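Local coordinates for protein esterase (Alcaligenes sp., PDB 1QLW) that probably hydrolyses carboxylic esters as a bacterial esterase of the alpha/beta hydrolase fold, at residues 17-23 with 49-55. Residues are numbered along the deposited sequence; the frame is centred on the assembly and turned at random.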
loop_
_atom_site.group_PDB
_atom_site.type_symbol
_atom_site.label_atom_id
_atom_site.label_comp_id
_atom_site.label_asym_id
_atom_site.label_seq_id
_atom_site.Cartn_x
_atom_site.Cartn_y
_atom_site.Cartn_z
ATOM N N GLY A 17 12.471 9.877 -12.330
ATOM C CA GLY A 17 11.367 8.975 -12.625
ATOM C C GLY A 17 10.777 8.423 -11.335
ATOM O O GLY A 17 11.336 8.568 -10.256
ATOM N N GLN A 18 9.632 7.777 -11.510
ATOM C CA GLN A 18 8.929 7.149 -10.410
ATOM C C GLN A 18 8.000 6.096 -11.012
ATOM O O GLN A 18 7.623 6.184 -12.182
ATOM C CB GLN A 18 8.117 8.093 -9.535
ATOM C CG GLN A 18 6.805 8.640 -10.033
ATOM C CD GLN A 18 6.015 9.526 -9.098
ATOM O OE1 GLN A 18 4.805 9.774 -9.288
ATOM N NE2 GLN A 18 6.686 10.013 -8.063
ATOM N N GLY A 19 7.612 5.145 -10.186
ATOM C CA GLY A 19 6.690 4.136 -10.677
ATOM C C GLY A 19 6.501 3.037 -9.643
ATOM O O GLY A 19 7.011 3.090 -8.517
ATOM N N SER A 20 5.823 2.001 -10.099
ATOM C CA SER A 20 5.456 0.871 -9.271
ATOM C C SER A 20 5.395 -0.386 -10.117
ATOM O O SER A 20 5.032 -0.309 -11.306
ATOM C CB SER A 20 4.028 1.066 -8.706
ATOM O OG SER A 20 3.948 2.265 -7.992
ATOM N N PHE A 21 5.712 -1.518 -9.504
ATOM C CA PHE A 21 5.632 -2.799 -10.194
ATOM C C PHE A 21 5.585 -3.889 -9.116
ATOM O O PHE A 21 5.736 -3.585 -7.927
ATOM C CB PHE A 21 6.786 -3.025 -11.163
ATOM C CG PHE A 21 8.161 -2.969 -10.571
ATOM C CD1 PHE A 21 8.853 -1.770 -10.456
ATOM C CD2 PHE A 21 8.785 -4.103 -10.086
ATOM C CE1 PHE A 21 10.134 -1.720 -9.935
ATOM C CE2 PHE A 21 10.058 -4.072 -9.539
ATOM C CZ PHE A 21 10.728 -2.874 -9.471
ATOM N N PHE A 22 5.406 -5.121 -9.567
ATOM C CA PHE A 22 5.427 -6.249 -8.658
ATOM C C PHE A 22 6.524 -7.215 -9.051
ATOM O O PHE A 22 6.907 -7.330 -10.220
ATOM C CB PHE A 22 4.091 -7.028 -8.690
ATOM C CG PHE A 22 3.024 -6.272 -7.946
ATOM C CD1 PHE A 22 2.341 -5.209 -8.527
ATOM C CD2 PHE A 22 2.704 -6.615 -6.638
ATOM C CE1 PHE A 22 1.405 -4.506 -7.793
ATOM C CE2 PHE A 22 1.748 -5.935 -5.922
ATOM C CZ PHE A 22 1.094 -4.865 -6.504
ATOM N N VAL A 23 7.028 -7.935 -8.052
ATOM C CA VAL A 23 8.018 -8.976 -8.252
ATOM C C VAL A 23 7.420 -10.307 -7.795
ATOM O O VAL A 23 6.849 -10.431 -6.715
ATOM C CB VAL A 23 9.276 -8.698 -7.406
ATOM C CG1 VAL A 23 10.259 -9.840 -7.512
ATOM C CG2 VAL A 23 9.860 -7.362 -7.841
ATOM N N GLN A 49 3.320 -12.368 -4.552
ATOM C CA GLN A 49 3.999 -11.285 -5.231
ATOM C C GLN A 49 4.271 -10.136 -4.255
ATOM O O GLN A 49 3.554 -9.927 -3.276
ATOM C CB GLN A 49 3.150 -10.775 -6.410
ATOM C CG GLN A 49 1.790 -10.179 -6.040
ATOM C CD GLN A 49 0.691 -11.207 -6.031
ATOM O OE1 GLN A 49 0.908 -12.371 -5.740
ATOM N NE2 GLN A 49 -0.530 -10.858 -6.411
ATOM N N MET A 50 5.270 -9.323 -4.599
ATOM C CA MET A 50 5.730 -8.221 -3.745
ATOM C C MET A 50 5.566 -6.888 -4.470
ATOM O O MET A 50 6.168 -6.692 -5.547
ATOM C CB MET A 50 7.204 -8.459 -3.385
ATOM C CG MET A 50 7.843 -7.345 -2.573
ATOM S SD MET A 50 9.552 -7.739 -2.141
ATOM C CE MET A 50 10.399 -7.384 -3.687
ATOM N N TYR A 51 4.802 -5.981 -3.889
ATOM C CA TYR A 51 4.658 -4.610 -4.387
ATOM C C TYR A 51 5.945 -3.824 -4.180
ATOM O O TYR A 51 6.549 -3.874 -3.103
ATOM C CB TYR A 51 3.557 -3.923 -3.583
ATOM C CG TYR A 51 3.376 -2.443 -3.859
ATOM C CD1 TYR A 51 2.794 -1.999 -5.052
ATOM C CD2 TYR A 51 3.774 -1.496 -2.937
ATOM C CE1 TYR A 51 2.626 -0.650 -5.291
ATOM C CE2 TYR A 51 3.596 -0.143 -3.179
ATOM C CZ TYR A 51 3.000 0.279 -4.359
ATOM O OH TYR A 51 2.816 1.637 -4.536
ATOM N N VAL A 52 6.329 -3.065 -5.199
ATOM C CA VAL A 52 7.508 -2.222 -5.168
ATOM C C VAL A 52 7.164 -0.837 -5.716
ATOM O O VAL A 52 6.708 -0.730 -6.858
ATOM C CB VAL A 52 8.663 -2.811 -6.002
ATOM C CG1 VAL A 52 9.923 -1.969 -5.826
ATOM C CG2 VAL A 52 8.923 -4.275 -5.649
ATOM N N ARG A 53 7.422 0.208 -4.942
ATOM C CA ARG A 53 7.273 1.595 -5.387
ATOM C C ARG A 53 8.671 2.178 -5.488
ATOM O O ARG A 53 9.438 2.102 -4.519
ATOM C CB ARG A 53 6.448 2.403 -4.390
ATOM C CG ARG A 53 6.330 3.878 -4.743
ATOM C CD ARG A 53 5.515 4.092 -5.964
ATOM N NE ARG A 53 5.115 5.492 -6.081
ATOM C CZ ARG A 53 4.490 5.994 -7.133
ATOM N NH1 ARG A 53 4.246 5.151 -8.126
ATOM N NH2 ARG A 53 4.124 7.268 -7.194
ATOM N N TYR A 54 9.046 2.741 -6.629
ATOM C CA TYR A 54 10.382 3.293 -6.831
ATOM C C TYR A 54 10.298 4.791 -7.131
ATOM O O TYR A 54 9.370 5.305 -7.767
ATOM C CB TYR A 54 11.134 2.548 -7.944
ATOM C CG TYR A 54 10.638 2.731 -9.356
ATOM C CD1 TYR A 54 11.114 3.773 -10.149
ATOM C CD2 TYR A 54 9.706 1.864 -9.925
ATOM C CE1 TYR A 54 10.671 3.948 -11.447
ATOM C CE2 TYR A 54 9.273 2.046 -11.230
ATOM C CZ TYR A 54 9.738 3.092 -11.989
ATOM O OH TYR A 54 9.264 3.261 -13.270
ATOM N N GLN A 55 11.334 5.489 -6.661
ATOM C CA GLN A 55 11.538 6.903 -6.957
ATOM C C GLN A 55 13.023 7.067 -7.266
ATOM O O GLN A 55 13.869 6.553 -6.532
ATOM C CB GLN A 55 11.047 7.786 -5.825
ATOM C CG GLN A 55 9.525 7.775 -5.748
ATOM C CD GLN A 55 8.848 8.773 -4.873
ATOM O OE1 GLN A 55 8.156 9.698 -5.317
ATOM N NE2 GLN A 55 9.037 8.571 -3.586
#
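The Y54 ring lies with one face over the backbone at G19. G19 CA makes a CH-pi contact, 3.7 Å from the centroid of the Y54 ring, and G19 N stands above the ring centre. The Y54 CG is placed between its own backbone N and carbonyl carbon (chi1 69°), which leans the ring across the neighbouring strand. The F21 ring takes V52 CB over one face, 4.1 Å from its centroid. At its edge it meets Y54, with F21 CE1 3.6 Å from Y54 CD2; the two rings touch rim to rim, their planes 47° apart. V23 CG2 extends this apolar side by touching V52 CG2. Helix 185-197 packs here, and K196 makes a cation-pi contact with F21.

The strands are antiparallel, with hydrogen-bonded pairs G19-Y54, F21-V52 and V23-M50. They belong to the N-terminal, antiparallel part of the alpha/beta hydrolase sheet. Strand 17-23 is joined to the rest of the sheet through 49-55 and then 99-103, which begins the parallel part.

The opposite side of the sheet from F21, V52 and Y54 carries Q18, S20, F22, Y51, R53 and Q55. The F22 ring meets Y51 obliquely, with F22 CE2 3.6 Å from Y51 CB. R53 CD lies against G19 O and S20 OG, which brings R53 NH1 to donate to S20 OG at 2.9 Å, 20° out of the guanidinium plane. One guanidinium face lies over G19 N. This side of the sheet meets the second subunit, whose D89 forms a salt bridge with R53 NH2, whose E79 hydrogen-bonds S20 OG and Y51 OH, and whose Q55 OE1 is hydrogen-bonded by Q18 NE2.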